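Local atomic coordinates of aldehyde dehydrogenase (PDB entry 5NNO), a protein that probably oxidises aldehydes with NAD+ as cofactor, and is seen here holding NAD together with a benzoxaborole-bearing benzaldehyde. Residues 119-124 with 144-149; 150-155 with 178-183; 195-200 with 216-221. All coordinates share one frame; numbering follows the deposited sequence.

The three contacts are pairings within one sheet of the NAD-binding Rossmann-type domain, and all of them reach the cofactor. Contact 1 joins strands 110-124 and 147-151; contact 2 continues the second of these onto residues 178-183, and contact 3 lies beyond the other edge of strand 110-124. Centres of contacts 1 and 3 are about 10 Å apart, and contact 2 lies about 16 Å from each. The backbone links them: Val123 O is 2.7 Å from Lys151 N, and Leu122 O is 2.8 Å from Leu198 N, both probable hydrogen bonds. Contact 2 grips the adenosine ribose, while in contact 3 Thr200 reaches the nicotinamide.

Contact 1 (119-124 with 144-149); sequences GVVLVI and AGNTAV. With NAD (nicotinamide-adenine-dinucleotide), chain C.
Asn146 meets Gly119 through its side-chain amide: Gly119 N gives a nearly straight hydrogen bond to Asn146 OD1 (2.9 Å, 176° at the hydrogen), arriving in the carbonyl plane. Methyl CG2 of Val121 lies 3.5 Å from Asn146 CG, packing against the amide carbon. From there the strands run parallel: Thr147 N binds Gly119 O, Val121 N reaches Thr147 O at 3.0 Å, and Val149 N and Val123 N complete the series with Val121 O and Val149 O. Val120, Thr147, Leu122 and Val149 share one face of the sheet, where Leu122 CD1 sits 4.0 Å from Val149 CG1; Val121 and Ala148 occupy the other. Farther on, Ile124 CG2 touches the cofactor, 3.6 Å from NAD O3B. The strands are linked through helix 132-143 in a beta-alpha-beta unit, the helix packing on Val121, Val123 and Ala148. Thr147 OG1 is bonded to Cys24 O in helix 16-29. The torsion of Asn146 (chi1 -58°) sets its amide beside its own backbone N, where OD1 also accepts from Leu118 N and ND2 donates to Ala141 O and Phe453 O. With both ends of the buried amide bonded, its rotation is probably fixed, so the residue just before strand 147-151 is held to Gly119, just before 120-124.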
loop_
_atom_site.group_PDB
_atom_site.type_symbol
_atom_site.label_atom_id
_atom_site.label_comp_id
_atom_site.label_asym_id
_atom_site.label_seq_id
_atom_site.Cartn_x
_atom_site.Cartn_y
_atom_site.Cartn_z
ATOM N N GLY A 119 10.556 -7.310 -7.723
ATOM C CA GLY A 119 11.122 -7.459 -9.068
ATOM C C GLY A 119 11.870 -6.247 -9.515
ATOM O O GLY A 119 12.970 -5.975 -9.000
ATOM N N VAL A 120 11.287 -5.500 -10.455
ATOM C CA VAL A 120 11.888 -4.253 -10.957
ATOM C C VAL A 120 11.170 -2.988 -10.442
ATOM O O VAL A 120 9.980 -2.767 -10.712
ATOM C CB VAL A 120 11.942 -4.219 -12.492
ATOM C CG1 VAL A 120 12.841 -3.073 -12.984
ATOM C CG2 VAL A 120 12.456 -5.546 -13.025
ATOM N N VAL A 121 11.927 -2.149 -9.748
ATOM C CA VAL A 121 11.391 -0.950 -9.085
ATOM C C VAL A 121 11.736 0.299 -9.903
ATOM O O VAL A 121 12.870 0.408 -10.369
ATOM C CB VAL A 121 11.950 -0.880 -7.661
ATOM C CG1 VAL A 121 11.575 0.412 -6.971
ATOM C CG2 VAL A 121 11.417 -2.055 -6.853
ATOM N N LEU A 122 10.756 1.203 -10.106
ATOM C CA LEU A 122 11.007 2.535 -10.711
ATOM C C LEU A 122 11.008 3.645 -9.673
ATOM O O LEU A 122 10.048 3.786 -8.905
ATOM C CB LEU A 122 9.973 2.905 -11.777
ATOM C CG LEU A 122 10.134 4.303 -12.406
ATOM C CD1 LEU A 122 11.406 4.383 -13.239
ATOM C CD2 LEU A 122 8.934 4.686 -13.269
ATOM N N VAL A 123 12.057 4.470 -9.688
ATOM C CA VAL A 123 12.148 5.640 -8.815
ATOM C C VAL A 123 12.089 6.819 -9.737
ATOM O O VAL A 123 12.894 6.923 -10.667
ATOM C CB VAL A 123 13.437 5.644 -8.015
ATOM C CG1 VAL A 123 13.499 6.881 -7.126
ATOM C CG2 VAL A 123 13.504 4.385 -7.169
ATOM N N ILE A 124 11.100 7.672 -9.507
ATOM C CA ILE A 124 11.010 8.943 -10.171
ATOM C C ILE A 124 11.350 9.989 -9.097
ATOM O O ILE A 124 10.839 9.942 -7.964
ATOM C CB ILE A 124 9.627 9.160 -10.783
ATOM C CG1 ILE A 124 9.424 8.181 -11.961
ATOM C CG2 ILE A 124 9.447 10.601 -11.244
ATOM C CD1 ILE A 124 7.970 7.955 -12.325
ATOM N N ALA A 144 16.119 -4.806 -0.567
ATOM C CA ALA A 144 15.029 -5.789 -0.574
ATOM C C ALA A 144 15.146 -6.836 -1.697
ATOM O O ALA A 144 14.200 -7.588 -1.950
ATOM C CB ALA A 144 13.696 -5.061 -0.671
ATOM N N GLY A 145 16.286 -6.862 -2.380
ATOM C CA GLY A 145 16.533 -7.785 -3.491
ATOM C C GLY A 145 15.886 -7.427 -4.814
ATOM O O GLY A 145 15.787 -8.271 -5.682
ATOM N N ASN A 146 15.451 -6.183 -4.998
ATOM C CA ASN A 146 14.966 -5.748 -6.315
ATOM C C ASN A 146 16.143 -5.307 -7.204
ATOM O O ASN A 146 17.249 -5.062 -6.717
ATOM C CB ASN A 146 13.962 -4.606 -6.186
ATOM C CG ASN A 146 12.758 -4.968 -5.342
ATOM O OD1 ASN A 146 11.779 -5.531 -5.847
ATOM N ND2 ASN A 146 12.812 -4.633 -4.046
ATOM N N THR A 147 15.892 -5.259 -8.506
ATOM C CA THR A 147 16.686 -4.453 -9.434
ATOM C C THR A 147 15.875 -3.175 -9.674
ATOM O O THR A 147 14.689 -3.115 -9.312
ATOM C CB THR A 147 16.982 -5.179 -10.769
ATOM O OG1 THR A 147 15.793 -5.345 -11.525
ATOM C CG2 THR A 147 17.625 -6.509 -10.526
ATOM N N ALA A 148 16.503 -2.157 -10.267
ATOM C CA ALA A 148 15.914 -0.783 -10.254
ATOM C C ALA A 148 16.139 0.055 -11.519
ATOM O O ALA A 148 17.102 -0.142 -12.249
ATOM C CB ALA A 148 16.377 -0.019 -9.014
ATOM N N VAL A 149 15.195 0.956 -11.783
ATOM C CA VAL A 149 15.355 2.013 -12.795
ATOM C C VAL A 149 15.099 3.324 -12.084
ATOM O O VAL A 149 14.188 3.425 -11.238
ATOM C CB VAL A 149 14.402 1.849 -13.996
ATOM C CG1 VAL A 149 14.628 2.940 -15.033
ATOM C CG2 VAL A 149 14.600 0.481 -14.658
HETATM P PA NAD C . 7.929 17.898 -10.509
HETATM O O1A NAD C . 6.832 18.594 -11.292
HETATM O O2A NAD C . 9.401 18.180 -10.750
HETATM O O5B NAD C . 7.679 16.309 -10.685
HETATM C C5B NAD C . 8.601 15.309 -10.238
HETATM C C4B NAD C . 8.924 14.300 -11.344
HETATM O O4B NAD C . 7.762 14.099 -12.164
HETATM C C3B NAD C . 10.077 14.716 -12.267
HETATM O O3B NAD C . 11.046 13.663 -12.386
HETATM C C2B NAD C . 9.431 14.997 -13.609
HETATM O O2B NAD C . 10.256 14.569 -14.698
HETATM C C1B NAD C . 8.133 14.194 -13.539
HETATM N N9A NAD C . 7.015 14.751 -14.340
HETATM C C8A NAD C . 6.625 16.039 -14.489
HETATM N N7A NAD C . 5.556 16.122 -15.335
HETATM C C5A NAD C . 5.257 14.864 -15.724
HETATM C C6A NAD C . 4.260 14.211 -16.597
HETATM N N6A NAD C . 3.347 14.955 -17.230
HETATM N N1A NAD C . 4.288 12.870 -16.745
HETATM C C2A NAD C . 5.202 12.110 -16.112
HETATM N N3A NAD C . 6.140 12.634 -15.302
HETATM C C4A NAD C . 6.219 13.973 -15.073
HETATM O O3 NAD C . 7.627 18.203 -8.963
HETATM P PN NAD C . 7.515 19.742 -8.492
HETATM O O1N NAD C . 6.172 20.303 -8.909
HETATM O O2N NAD C . 8.748 20.483 -8.937
HETATM O O5D NAD C . 7.485 19.531 -6.894
HETATM C C5D NAD C . 6.176 19.317 -6.385
HETATM C C4D NAD C . 6.097 18.705 -5.008
HETATM O O4D NAD C . 7.065 17.706 -4.692
HETATM C C3D NAD C . 6.254 19.765 -3.951
HETATM O O3D NAD C . 4.987 20.391 -3.775
HETATM C C2D NAD C . 6.732 18.967 -2.758
HETATM O O2D NAD C . 5.795 19.074 -1.692
HETATM C C1D NAD C . 6.887 17.532 -3.288
HETATM N N1N NAD C . 7.997 16.850 -2.629
HETATM C C2N NAD C . 7.756 15.854 -1.749
HETATM C C3N NAD C . 8.811 15.219 -1.080
HETATM C C7N NAD C . 8.605 14.103 -0.096
HETATM O O7N NAD C . 9.470 13.252 0.006
HETATM N N7N NAD C . 7.502 14.050 0.650
HETATM C C4N NAD C . 10.111 15.633 -1.347
HETATM C C5N NAD C . 10.329 16.652 -2.257
HETATM C C6N NAD C . 9.250 17.252 -2.886
#

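Contact 2 (150-155 with 178-183); sequences IKPSEL and IVNGGV. With NAD (nicotinamide-adenine-dinucleotide), chain C.
Lys151 lies obliquely across Val179 and turns toward Gly181, at the C-terminal end of a parallel pairing in the Rossmann-type sheet. Its aliphatic part runs over the Val179 backbone, with CG and CD each 3.4 Å from Val179 O. Bends at chi2 (-60°) and chi3 (-66°) bring the ammonium group to Gly181 O at 2.8 Å from NZ, nearly in line with the carbonyl. NZ also bonds to Pro152 O, from above that carbonyl's plane, and to both ribose hydroxyls of NAD, O2B and O3B. Four oxygens thus share three N-H, NAD O3B the farthest at 3.2 Å from Lys151 NZ. Two protein carbonyls probably hold the amine at the adenosine ribose. Glu154 comes at the ribose separately: its carboxylate accepts from O2B, OE1 lying 3.1 Å away, while OE2 rests near CA of Gly182, the N-cap of helix 183-190. Pro152 and Asn180 meet at about a right angle, the proline ring's CG 3.6 Å from Asn180 OD1, while Asn180 ND2 turns to Thr164 OG1. Ile150 CG1 and Ile178 CG1 pack at 4.2 Å, and Ile150 touches Leu163 and Leu167 of helix 157-170. Just beyond, Val179 N bonds to Ile150 O at 3.1 Å.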
loop_
_atom_site.group_PDB
_atom_site.type_symbol
_atom_site.label_atom_id
_atom_site.label_comp_id
_atom_site.label_asym_id
_atom_site.label_seq_id
_atom_site.Cartn_x
_atom_site.Cartn_y
_atom_site.Cartn_z
ATOM N N ILE A 150 15.940 4.318 -12.385
ATOM C CA ILE A 150 15.844 5.637 -11.754
ATOM C C ILE A 150 15.634 6.706 -12.812
ATOM O O ILE A 150 16.229 6.652 -13.885
ATOM C CB ILE A 150 17.052 5.962 -10.862
ATOM C CG1 ILE A 150 18.303 6.339 -11.687
ATOM C CG2 ILE A 150 17.295 4.795 -9.908
ATOM C CD1 ILE A 150 19.561 6.566 -10.878
ATOM N N LYS A 151 14.779 7.679 -12.487
ATOM C CA LYS A 151 14.476 8.774 -13.385
ATOM C C LYS A 151 14.765 10.083 -12.642
ATOM O O LYS A 151 13.931 10.550 -11.876
ATOM C CB LYS A 151 13.016 8.672 -13.849
ATOM C CG LYS A 151 12.759 9.176 -15.268
ATOM C CD LYS A 151 13.123 10.634 -15.478
ATOM C CE LYS A 151 12.255 11.573 -14.679
ATOM N NZ LYS A 151 12.676 12.962 -14.990
ATOM N N PRO A 152 15.971 10.655 -12.830
ATOM C CA PRO A 152 16.278 11.953 -12.185
ATOM C C PRO A 152 15.467 13.119 -12.703
ATOM O O PRO A 152 15.152 13.203 -13.891
ATOM C CB PRO A 152 17.774 12.168 -12.481
ATOM C CG PRO A 152 18.307 10.786 -12.767
ATOM C CD PRO A 152 17.173 10.056 -13.442
ATOM N N SER A 153 15.094 14.013 -11.800
ATOM C CA SER A 153 14.477 15.263 -12.216
ATOM C C SER A 153 15.356 15.993 -13.225
ATOM O O SER A 153 16.559 16.032 -13.067
ATOM C CB SER A 153 14.231 16.168 -11.029
ATOM O OG SER A 153 13.528 17.333 -11.453
ATOM N N GLU A 154 14.720 16.539 -14.256
ATOM C CA GLU A 154 15.378 17.342 -15.286
ATOM C C GLU A 154 15.588 18.791 -14.822
ATOM O O GLU A 154 16.405 19.528 -15.400
ATOM C CB GLU A 154 14.544 17.339 -16.568
ATOM C CG GLU A 154 13.382 18.340 -16.652
ATOM C CD GLU A 154 12.103 17.872 -15.970
ATOM O OE1 GLU A 154 12.141 17.049 -15.032
ATOM O OE2 GLU A 154 11.040 18.361 -16.361
ATOM N N LEU A 155 14.817 19.184 -13.808
ATOM C CA LEU A 155 14.961 20.489 -13.183
ATOM C C LEU A 155 16.131 20.541 -12.180
ATOM O O LEU A 155 16.243 21.522 -11.463
ATOM C CB LEU A 155 13.634 20.929 -12.495
ATOM C CG LEU A 155 12.402 21.273 -13.357
ATOM C CD1 LEU A 155 11.362 22.019 -12.504
ATOM C CD2 LEU A 155 12.715 22.098 -14.617
ATOM N N ILE A 178 19.264 3.789 -15.894
ATOM C CA ILE A 178 19.046 5.251 -15.872
ATOM C C ILE A 178 18.274 5.753 -17.081
ATOM O O ILE A 178 18.622 5.440 -18.200
ATOM C CB ILE A 178 20.365 6.071 -15.771
ATOM C CG1 ILE A 178 21.245 5.550 -14.627
ATOM C CG2 ILE A 178 20.040 7.557 -15.562
ATOM C CD1 ILE A 178 22.605 6.201 -14.557
ATOM N N VAL A 179 17.240 6.563 -16.824
ATOM C CA VAL A 179 16.431 7.229 -17.853
ATOM C C VAL A 179 16.429 8.724 -17.556
ATOM O O VAL A 179 15.976 9.112 -16.497
ATOM C CB VAL A 179 14.965 6.701 -17.830
ATOM C CG1 VAL A 179 14.040 7.551 -18.689
ATOM C CG2 VAL A 179 14.922 5.241 -18.300
ATOM N N ASN A 180 16.897 9.559 -18.486
ATOM C CA ASN A 180 16.874 11.038 -18.292
ATOM C C ASN A 180 15.923 11.715 -19.289
ATOM O O ASN A 180 15.751 11.263 -20.434
ATOM C CB ASN A 180 18.281 11.670 -18.394
ATOM C CG ASN A 180 19.068 11.612 -17.073
ATOM O OD1 ASN A 180 18.636 12.140 -16.049
ATOM N ND2 ASN A 180 20.228 10.978 -17.105
ATOM N N GLY A 181 15.334 12.821 -18.842
ATOM C CA GLY A 181 14.370 13.593 -19.616
ATOM C C GLY A 181 13.226 14.088 -18.757
ATOM O O GLY A 181 13.173 13.793 -17.564
ATOM N N GLY A 182 12.327 14.851 -19.376
ATOM C CA GLY A 182 11.205 15.497 -18.692
ATOM C C GLY A 182 9.927 14.707 -18.883
ATOM O O GLY A 182 9.879 13.503 -18.600
ATOM N N VAL A 183 8.908 15.368 -19.421
ATOM C CA VAL A 183 7.568 14.767 -19.568
ATOM C C VAL A 183 7.485 13.576 -20.560
ATOM O O VAL A 183 6.772 12.602 -20.297
ATOM C CB VAL A 183 6.522 15.856 -19.935
ATOM C CG1 VAL A 183 5.137 15.253 -20.255
ATOM C CG2 VAL A 183 6.421 16.862 -18.816
HETATM P PA NAD C . 7.929 17.898 -10.509
HETATM O O1A NAD C . 6.832 18.594 -11.292
HETATM O O2A NAD C . 9.401 18.180 -10.750
HETATM O O5B NAD C . 7.679 16.309 -10.685
HETATM C C5B NAD C . 8.601 15.309 -10.238
HETATM C C4B NAD C . 8.924 14.300 -11.344
HETATM O O4B NAD C . 7.762 14.099 -12.164
HETATM C C3B NAD C . 10.077 14.716 -12.267
HETATM O O3B NAD C . 11.046 13.663 -12.386
HETATM C C2B NAD C . 9.431 14.997 -13.609
HETATM O O2B NAD C . 10.256 14.569 -14.698
HETATM C C1B NAD C . 8.133 14.194 -13.539
HETATM N N9A NAD C . 7.015 14.751 -14.340
HETATM C C8A NAD C . 6.625 16.039 -14.489
HETATM N N7A NAD C . 5.556 16.122 -15.335
HETATM C C5A NAD C . 5.257 14.864 -15.724
HETATM C C6A NAD C . 4.260 14.211 -16.597
HETATM N N6A NAD C . 3.347 14.955 -17.230
HETATM N N1A NAD C . 4.288 12.870 -16.745
HETATM C C2A NAD C . 5.202 12.110 -16.112
HETATM N N3A NAD C . 6.140 12.634 -15.302
HETATM C C4A NAD C . 6.219 13.973 -15.073
HETATM O O3 NAD C . 7.627 18.203 -8.963
HETATM P PN NAD C . 7.515 19.742 -8.492
HETATM O O1N NAD C . 6.172 20.303 -8.909
HETATM O O2N NAD C . 8.748 20.483 -8.937
HETATM O O5D NAD C . 7.485 19.531 -6.894
HETATM C C5D NAD C . 6.176 19.317 -6.385
HETATM C C4D NAD C . 6.097 18.705 -5.008
HETATM O O4D NAD C . 7.065 17.706 -4.692
HETATM C C3D NAD C . 6.254 19.765 -3.951
HETATM O O3D NAD C . 4.987 20.391 -3.775
HETATM C C2D NAD C . 6.732 18.967 -2.758
HETATM O O2D NAD C . 5.795 19.074 -1.692
HETATM C C1D NAD C . 6.887 17.532 -3.288
HETATM N N1N NAD C . 7.997 16.850 -2.629
HETATM C C2N NAD C . 7.756 15.854 -1.749
HETATM C C3N NAD C . 8.811 15.219 -1.080
HETATM C C7N NAD C . 8.605 14.103 -0.096
HETATM O O7N NAD C . 9.470 13.252 0.006
HETATM N N7N NAD C . 7.502 14.050 0.650
HETATM C C4N NAD C . 10.111 15.633 -1.347
HETATM C C5N NAD C . 10.329 16.652 -2.257
HETATM C C6N NAD C . 9.250 17.252 -2.886
#

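Contact 3 (195-200 with 216-221); sequences DHILYT and HLTPVT. With NAD (nicotinamide-adenine-dinucleotide), chain C.
A histidine ring reaches across to the neighbouring strand and ends on a threonine hydroxyl: His196 NE2 and Thr221 OG1 are 2.9 Å apart in a hydrogen bond that either could donate. The contact closes a beta-alpha-beta crossover in the Rossmann-type domain, strand 196-200 leading through helix 203-215 to strand 220-223. CG of His196 is anti to the backbone N (chi1 -158°), which carries the ring toward strand 220-223, with Pro219 O over one face, 3.4 Å above its plane and toward the rim. Thr221 OG1 stands at the ring's edge, near its plane. Pro219 CG approaches His196 ND1 to 3.5 Å, and the Phe453 ring meets the imidazole with planes at about 80°. Between the strands, Ile197 N bonds to Pro219 O, Thr221 N to Ile197 O, and Tyr199 N to Thr221 O, a parallel run that leaves Ile197 and Val220 on one face and Leu198 and Thr221 on the other. Methyl CG2 of Thr221 packs on Leu198 CG, and Thr218 CG2 meets Ile197 CG1 at 3.9 Å, the two side chains crossing at about a right angle. Helix 203-215 ends in a Schellman motif with Leu217 at C-prime, and Leu217 and Pro219 pack on Leu222 and Met441 of the second subunit. At the strand's far end, Tyr199 presents its ring edge to the cofactor, CE1 3.5 Å from NAD O4B, and Thr200 CG2 touches NAD C4N at 3.3 Å.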
loop_
_atom_site.group_PDB
_atom_site.type_symbol
_atom_site.label_atom_id
_atom_site.label_comp_id
_atom_site.label_asym_id
_atom_site.label_seq_id
_atom_site.Cartn_x
_atom_site.Cartn_y
_atom_site.Cartn_z
ATOM N N ASP A 195 7.294 -3.628 -10.902
ATOM C CA ASP A 195 6.633 -4.254 -9.737
ATOM C C ASP A 195 6.448 -3.320 -8.513
ATOM O O ASP A 195 5.748 -3.689 -7.567
ATOM C CB ASP A 195 7.396 -5.511 -9.335
ATOM C CG ASP A 195 7.538 -6.456 -10.482
ATOM O OD1 ASP A 195 6.521 -7.111 -10.803
ATOM O OD2 ASP A 195 8.629 -6.473 -11.111
ATOM N N HIS A 196 7.062 -2.133 -8.533
ATOM C CA HIS A 196 6.721 -1.044 -7.622
ATOM C C HIS A 196 7.263 0.296 -8.184
ATOM O O HIS A 196 8.380 0.355 -8.740
ATOM C CB HIS A 196 7.330 -1.286 -6.219
ATOM C CG HIS A 196 6.644 -0.545 -5.115
ATOM N ND1 HIS A 196 5.594 -1.098 -4.409
ATOM C CD2 HIS A 196 6.850 0.678 -4.572
ATOM C CE1 HIS A 196 5.166 -0.245 -3.502
ATOM N NE2 HIS A 196 5.918 0.836 -3.573
ATOM N N ILE A 197 6.478 1.361 -8.053
ATOM C CA ILE A 197 6.922 2.686 -8.433
ATOM C C ILE A 197 6.989 3.501 -7.149
ATOM O O ILE A 197 6.061 3.465 -6.337
ATOM C CB ILE A 197 5.996 3.416 -9.436
ATOM C CG1 ILE A 197 5.988 2.701 -10.769
ATOM C CG2 ILE A 197 6.461 4.872 -9.645
ATOM C CD1 ILE A 197 4.846 3.123 -11.670
ATOM N N LEU A 198 8.095 4.216 -6.967
ATOM C CA LEU A 198 8.168 5.241 -5.938
ATOM C C LEU A 198 8.310 6.595 -6.617
ATOM O O LEU A 198 9.236 6.828 -7.413
ATOM C CB LEU A 198 9.315 5.002 -4.951
ATOM C CG LEU A 198 9.208 5.903 -3.702
ATOM C CD1 LEU A 198 9.938 5.284 -2.520
ATOM C CD2 LEU A 198 9.664 7.346 -3.919
ATOM N N TYR A 199 7.374 7.482 -6.311
ATOM C CA TYR A 199 7.339 8.781 -6.950
ATOM C C TYR A 199 7.360 9.866 -5.891
ATOM O O TYR A 199 6.650 9.769 -4.892
ATOM C CB TYR A 199 6.134 8.895 -7.863
ATOM C CG TYR A 199 5.786 10.288 -8.263
ATOM C CD1 TYR A 199 6.486 10.950 -9.253
ATOM C CD2 TYR A 199 4.764 10.964 -7.617
ATOM C CE1 TYR A 199 6.178 12.244 -9.609
ATOM C CE2 TYR A 199 4.432 12.265 -7.974
ATOM C CZ TYR A 199 5.136 12.892 -8.985
ATOM O OH TYR A 199 4.806 14.200 -9.319
ATOM N N THR A 200 8.200 10.874 -6.124
ATOM C CA THR A 200 8.210 12.085 -5.359
ATOM C C THR A 200 7.912 13.195 -6.349
ATOM O O THR A 200 8.434 13.181 -7.457
ATOM C CB THR A 200 9.577 12.272 -4.683
ATOM O OG1 THR A 200 9.862 11.131 -3.868
ATOM C CG2 THR A 200 9.585 13.521 -3.806
ATOM N N HIS A 216 -0.710 -1.736 -15.465
ATOM C CA HIS A 216 -0.011 -2.986 -15.112
ATOM C C HIS A 216 -0.251 -3.468 -13.662
ATOM O O HIS A 216 0.495 -4.319 -13.157
ATOM C CB HIS A 216 1.506 -2.820 -15.296
ATOM C CG HIS A 216 1.928 -2.280 -16.630
ATOM N ND1 HIS A 216 1.758 -2.986 -17.811
ATOM C CD2 HIS A 216 2.581 -1.141 -16.963
ATOM C CE1 HIS A 216 2.239 -2.273 -18.818
ATOM N NE2 HIS A 216 2.758 -1.159 -18.325
ATOM N N LEU A 217 -1.260 -2.907 -12.999
ATOM C CA LEU A 217 -1.505 -3.111 -11.557
ATOM C C LEU A 217 -0.265 -2.951 -10.636
ATOM O O LEU A 217 -0.036 -3.744 -9.729
ATOM C CB LEU A 217 -2.203 -4.461 -11.333
ATOM C CG LEU A 217 -3.613 -4.551 -11.922
ATOM C CD1 LEU A 217 -4.068 -6.016 -12.068
ATOM C CD2 LEU A 217 -4.608 -3.755 -11.091
ATOM N N THR A 218 0.538 -1.933 -10.894
ATOM C CA THR A 218 1.759 -1.732 -10.129
ATOM C C THR A 218 1.499 -0.950 -8.826
ATOM O O THR A 218 0.966 0.171 -8.868
ATOM C CB THR A 218 2.794 -0.981 -10.963
ATOM O OG1 THR A 218 3.150 -1.780 -12.079
ATOM C CG2 THR A 218 4.044 -0.675 -10.180
ATOM N N PRO A 219 1.905 -1.522 -7.667
ATOM C CA PRO A 219 1.752 -0.750 -6.425
ATOM C C PRO A 219 2.674 0.490 -6.433
ATOM O O PRO A 219 3.820 0.414 -6.900
ATOM C CB PRO A 219 2.145 -1.746 -5.316
ATOM C CG PRO A 219 3.006 -2.760 -6.005
ATOM C CD PRO A 219 2.488 -2.854 -7.418
ATOM N N VAL A 220 2.115 1.597 -5.935
ATOM C CA VAL A 220 2.764 2.887 -5.890
ATOM C C VAL A 220 2.992 3.268 -4.446
ATOM O O VAL A 220 2.202 2.899 -3.562
ATOM C CB VAL A 220 1.968 4.011 -6.591
ATOM C CG1 VAL A 220 1.913 3.788 -8.086
ATOM C CG2 VAL A 220 0.577 4.175 -6.028
ATOM N N THR A 221 4.111 3.958 -4.237
ATOM C CA THR A 221 4.385 4.747 -3.073
ATOM C C THR A 221 4.589 6.202 -3.586
ATOM O O THR A 221 5.470 6.466 -4.399
ATOM C CB THR A 221 5.632 4.225 -2.320
ATOM O OG1 THR A 221 5.306 2.985 -1.676
ATOM C CG2 THR A 221 6.101 5.225 -1.258
HETATM P PA NAD C . 7.929 17.898 -10.509
HETATM O O1A NAD C . 6.832 18.594 -11.292
HETATM O O2A NAD C . 9.401 18.180 -10.750
HETATM O O5B NAD C . 7.679 16.309 -10.685
HETATM C C5B NAD C . 8.601 15.309 -10.238
HETATM C C4B NAD C . 8.924 14.300 -11.344
HETATM O O4B NAD C . 7.762 14.099 -12.164
HETATM C C3B NAD C . 10.077 14.716 -12.267
HETATM O O3B NAD C . 11.046 13.663 -12.386
HETATM C C2B NAD C . 9.431 14.997 -13.609
HETATM O O2B NAD C . 10.256 14.569 -14.698
HETATM C C1B NAD C . 8.133 14.194 -13.539
HETATM N N9A NAD C . 7.015 14.751 -14.340
HETATM C C8A NAD C . 6.625 16.039 -14.489
HETATM N N7A NAD C . 5.556 16.122 -15.335
HETATM C C5A NAD C . 5.257 14.864 -15.724
HETATM C C6A NAD C . 4.260 14.211 -16.597
HETATM N N6A NAD C . 3.347 14.955 -17.230
HETATM N N1A NAD C . 4.288 12.870 -16.745
HETATM C C2A NAD C . 5.202 12.110 -16.112
HETATM N N3A NAD C . 6.140 12.634 -15.302
HETATM C C4A NAD C . 6.219 13.973 -15.073
HETATM O O3 NAD C . 7.627 18.203 -8.963
HETATM P PN NAD C . 7.515 19.742 -8.492
HETATM O O1N NAD C . 6.172 20.303 -8.909
HETATM O O2N NAD C . 8.748 20.483 -8.937
HETATM O O5D NAD C . 7.485 19.531 -6.894
HETATM C C5D NAD C . 6.176 19.317 -6.385
HETATM C C4D NAD C . 6.097 18.705 -5.008
HETATM O O4D NAD C . 7.065 17.706 -4.692
HETATM C C3D NAD C . 6.254 19.765 -3.951
HETATM O O3D NAD C . 4.987 20.391 -3.775
HETATM C C2D NAD C . 6.732 18.967 -2.758
HETATM O O2D NAD C . 5.795 19.074 -1.692
HETATM C C1D NAD C . 6.887 17.532 -3.288
HETATM N N1N NAD C . 7.997 16.850 -2.629
HETATM C C2N NAD C . 7.756 15.854 -1.749
HETATM C C3N NAD C . 8.811 15.219 -1.080
HETATM C C7N NAD C . 8.605 14.103 -0.096
HETATM O O7N NAD C . 9.470 13.252 0.006
HETATM N N7N NAD C . 7.502 14.050 0.650
HETATM C C4N NAD C . 10.111 15.633 -1.347
HETATM C C5N NAD C . 10.329 16.652 -2.257
HETATM C C6N NAD C . 9.250 17.252 -2.886
#